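Local coordinates for protein endo-1,4-beta-xylanase I (Hypocrea jecorina, PDB 1XYN) that hydrolyses internal beta-1,4-xylosidic linkages in the main chain of xylan, a plant cell-wall hemicellulose, releasing xylooligosaccharides and xylose, at residues Trp68-Leu73 and Leu153-Tyr158. Residues are numbered along the deposited sequence; the frame is centred on the assembly and turned at random.
Sequences WSTNPL and LGQMNY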
ATOM      1  N   TRP A  68      -1.609  12.906   9.974  1.00  9.44           N
ATOM      2  CA  TRP A  68      -1.715  13.355   8.594  1.00 11.53           C
ATOM      3  C   TRP A  68      -1.820  14.875   8.510  1.00 10.26           C
ATOM      4  O   TRP A  68      -2.078  15.559   9.499  1.00 14.76           O
ATOM      5  CB  TRP A  68      -2.939  12.731   7.918  1.00 14.48           C
ATOM      6  CG  TRP A  68      -2.759  11.292   7.604  1.00 18.41           C
ATOM      7  CD1 TRP A  68      -2.880  10.252   8.470  1.00 17.99           C
ATOM      8  CD2 TRP A  68      -2.351  10.727   6.347  1.00 21.40           C
ATOM      9  NE1 TRP A  68      -2.564   9.072   7.838  1.00 28.84           N
ATOM     10  CE2 TRP A  68      -2.237   9.333   6.534  1.00 20.77           C
ATOM     11  CE3 TRP A  68      -2.068  11.264   5.080  1.00 15.80           C
ATOM     12  CZ2 TRP A  68      -1.850   8.464   5.506  1.00 20.22           C
ATOM     13  CZ3 TRP A  68      -1.685  10.400   4.059  1.00 15.91           C
ATOM     14  CH2 TRP A  68      -1.580   9.017   4.280  1.00 12.61           C
ATOM     15  N   SER A  69      -1.659  15.382   7.300  1.00 13.78           N
ATOM     16  CA  SER A  69      -1.721  16.807   7.027  1.00  9.01           C
ATOM     17  C   SER A  69      -2.251  16.936   5.605  1.00  7.68           C
ATOM     18  O   SER A  69      -2.083  16.023   4.797  1.00  7.04           O
ATOM     19  CB  SER A  69      -0.313  17.402   7.141  1.00 15.43           C
ATOM     20  OG  SER A  69      -0.258  18.731   6.678  1.00  9.72           O
ATOM     21  N   THR A  70      -2.957  18.025   5.321  1.00  9.01           N
ATOM     22  CA  THR A  70      -3.490  18.243   3.983  1.00 14.72           C
ATOM     23  C   THR A  70      -2.998  19.551   3.385  1.00 16.78           C
ATOM     24  O   THR A  70      -2.716  20.509   4.108  1.00 17.25           O
ATOM     25  CB  THR A  70      -5.039  18.192   3.937  1.00 12.14           C
ATOM     26  OG1 THR A  70      -5.586  19.009   4.971  1.00 15.16           O
ATOM     27  CG2 THR A  70      -5.530  16.769   4.118  1.00 19.40           C
ATOM     28  N   ASN A  71      -2.827  19.538   2.063  1.00 19.33           N
ATOM     29  CA  ASN A  71      -2.359  20.686   1.284  1.00 18.49           C
ATOM     30  C   ASN A  71      -1.088  21.327   1.852  1.00 17.34           C
ATOM     31  O   ASN A  71      -1.120  22.453   2.348  1.00 18.44           O
ATOM     32  CB  ASN A  71      -3.477  21.722   1.160  1.00 15.80           C
ATOM     33  CG  ASN A  71      -3.271  22.658  -0.007  1.00 10.94           C
ATOM     34  OD1 ASN A  71      -3.159  22.227  -1.159  1.00 10.74           O
ATOM     35  ND2 ASN A  71      -3.230  23.949   0.281  1.00 17.17           N
ATOM     36  N   PRO A  72       0.063  20.642   1.724  1.00 17.12           N
ATOM     37  CA  PRO A  72       0.288  19.333   1.097  1.00 15.53           C
ATOM     38  C   PRO A  72      -0.133  18.114   1.931  1.00 18.55           C
ATOM     39  O   PRO A  72      -0.222  18.191   3.160  1.00 16.42           O
ATOM     40  CB  PRO A  72       1.800  19.335   0.891  1.00 22.26           C
ATOM     41  CG  PRO A  72       2.285  20.014   2.138  1.00 12.48           C
ATOM     42  CD  PRO A  72       1.327  21.184   2.261  1.00 15.30           C
ATOM     43  N   LEU A  73      -0.357  16.986   1.251  1.00 19.41           N
ATOM     44  CA  LEU A  73      -0.733  15.737   1.913  1.00 16.92           C
ATOM     45  C   LEU A  73       0.537  15.133   2.517  1.00 15.87           C
ATOM     46  O   LEU A  73       1.472  14.799   1.787  1.00 15.09           O
ATOM     47  CB  LEU A  73      -1.373  14.758   0.917  1.00 12.51           C
ATOM     48  CG  LEU A  73      -1.761  13.367   1.447  1.00 13.56           C
ATOM     49  CD1 LEU A  73      -2.772  13.489   2.573  1.00  8.83           C
ATOM     50  CD2 LEU A  73      -2.315  12.512   0.326  1.00 13.23           C
ATOM     51  N   LEU A 153       4.761  21.207   6.174  1.00 21.58           N
ATOM     52  CA  LEU A 153       3.447  20.660   6.559  1.00 21.75           C
ATOM     53  C   LEU A 153       2.296  21.580   6.145  1.00 20.12           C
ATOM     54  O   LEU A 153       2.493  22.782   5.942  1.00 26.30           O
ATOM     55  CB  LEU A 153       3.360  20.437   8.071  1.00 17.83           C
ATOM     56  CG  LEU A 153       4.114  19.301   8.758  1.00 23.50           C
ATOM     57  CD1 LEU A 153       3.759  19.279  10.228  1.00 20.00           C
ATOM     58  CD2 LEU A 153       3.737  17.977   8.124  1.00 32.95           C
ATOM     59  N   GLY A 154       1.101  21.010   6.021  1.00 20.92           N
ATOM     60  CA  GLY A 154      -0.076  21.782   5.644  1.00 24.30           C
ATOM     61  C   GLY A 154      -1.065  21.880   6.792  1.00 26.26           C
ATOM     62  O   GLY A 154      -0.653  22.040   7.945  1.00 29.96           O
ATOM     63  N   GLN A 155      -2.364  21.799   6.484  1.00 25.65           N
ATOM     64  CA  GLN A 155      -3.420  21.860   7.500  1.00 22.54           C
ATOM     65  C   GLN A 155      -3.426  20.566   8.313  1.00 22.41           C
ATOM     66  O   GLN A 155      -3.402  19.473   7.750  1.00 25.34           O
ATOM     67  CB  GLN A 155      -4.794  22.004   6.852  1.00 22.36           C
ATOM     68  CG  GLN A 155      -4.887  23.029   5.749  1.00 36.32           C
ATOM     69  CD  GLN A 155      -6.154  22.868   4.925  1.00 41.08           C
ATOM     70  OE1 GLN A 155      -6.119  22.899   3.691  1.00 44.55           O
ATOM     71  NE2 GLN A 155      -7.282  22.684   5.603  1.00 43.75           N
ATOM     72  N   MET A 156      -3.512  20.691   9.633  1.00 16.39           N
ATOM     73  CA  MET A 156      -3.527  19.529  10.510  1.00 18.34           C
ATOM     74  C   MET A 156      -4.805  18.706  10.397  1.00 20.24           C
ATOM     75  O   MET A 156      -5.917  19.241  10.441  1.00 22.38           O
ATOM     76  CB  MET A 156      -3.365  19.959  11.973  1.00 22.35           C
ATOM     77  CG  MET A 156      -1.971  20.422  12.344  1.00 25.94           C
ATOM     78  SD  MET A 156      -0.804  19.076  12.393  1.00 28.16           S
ATOM     79  CE  MET A 156      -0.570  18.941  14.131  1.00 29.98           C
ATOM     80  N   ASN A 157      -4.631  17.397  10.228  1.00 18.20           N
ATOM     81  CA  ASN A 157      -5.752  16.478  10.169  1.00 11.75           C
ATOM     82  C   ASN A 157      -5.653  15.652  11.453  1.00 11.57           C
ATOM     83  O   ASN A 157      -5.164  16.168  12.450  1.00 14.32           O
ATOM     84  CB  ASN A 157      -5.698  15.603   8.924  1.00  9.99           C
ATOM     85  CG  ASN A 157      -7.037  14.956   8.627  1.00 13.25           C
ATOM     86  OD1 ASN A 157      -7.344  13.866   9.117  1.00 15.39           O
ATOM     87  ND2 ASN A 157      -7.857  15.646   7.846  1.00  4.40           N
ATOM     88  N   TYR A 158      -6.046  14.379  11.446  1.00  9.94           N
ATOM     89  CA  TYR A 158      -5.985  13.613  12.685  1.00  9.08           C
ATOM     90  C   TYR A 158      -4.578  13.343  13.223  1.00 14.50           C
ATOM     91  O   TYR A 158      -3.592  13.356  12.478  1.00 13.80           O
ATOM     92  CB  TYR A 158      -6.842  12.343  12.610  1.00 12.53           C
ATOM     93  CG  TYR A 158      -6.296  11.202  11.776  1.00 13.15           C
ATOM     94  CD1 TYR A 158      -5.360  10.311  12.312  1.00  8.09           C
ATOM     95  CD2 TYR A 158      -6.776  10.964  10.484  1.00 10.27           C
ATOM     96  CE1 TYR A 158      -4.919   9.212  11.588  1.00 10.58           C
ATOM     97  CE2 TYR A 158      -6.344   9.864   9.754  1.00  8.15           C
ATOM     98  CZ  TYR A 158      -5.414   8.990  10.309  1.00 12.56           C
ATOM     99  OH  TYR A 158      -4.965   7.897   9.589  1.00 15.15           O
TER
HETATM  100  O   HOH W   1      -2.239  16.160  12.431  1.00 11.45           O
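The side chains of Trp68 and Tyr158 run alongside each other in the same direction, where strands 60-70 and 155-166 run antiparallel in the curved sheet of this family 11 xylanase. Their rings meet obliquely, planes at 48°, and Trp68 CD1 sits 3.4 Å from Tyr158 CZ. Trp68 NE1 is hydrogen-bonded to Tyr66 OH, and Tyr158 OH also lies 3.2 Å from NE1. Beside the rings, Trp68 N donates to Tyr158 O and Asn157 N to Trp68 O; a water lies within hydrogen-bonding distance of Trp68 O and Asn157 O. Thr70 and Gln155 close the strand pairing with two reciprocal backbone bonds. Ser69 OG, anti to its own backbone N (chi1 170°), accepts from Gly154 N at 2.7 Å, tying the loop before Gln155 to the strand. The other end is looser: the extended side chain of Gln155 reaches solvent, its OE1 3.8 Å from Asn71 CB, and Pro72, after a cis peptide, touches Gly154 CA mainly through CD. A leucine in place of Tyr158, lacking the ring and hydroxyl, would probably open a gap beside Trp68 CD1 and take a polar neighbour from NE1. The buried indole, bonded to Tyr66 and packed on Glu75, the predicted nucleophile, is consistent with a second-shell group positioning both, while Tyr158 probably binds substrate.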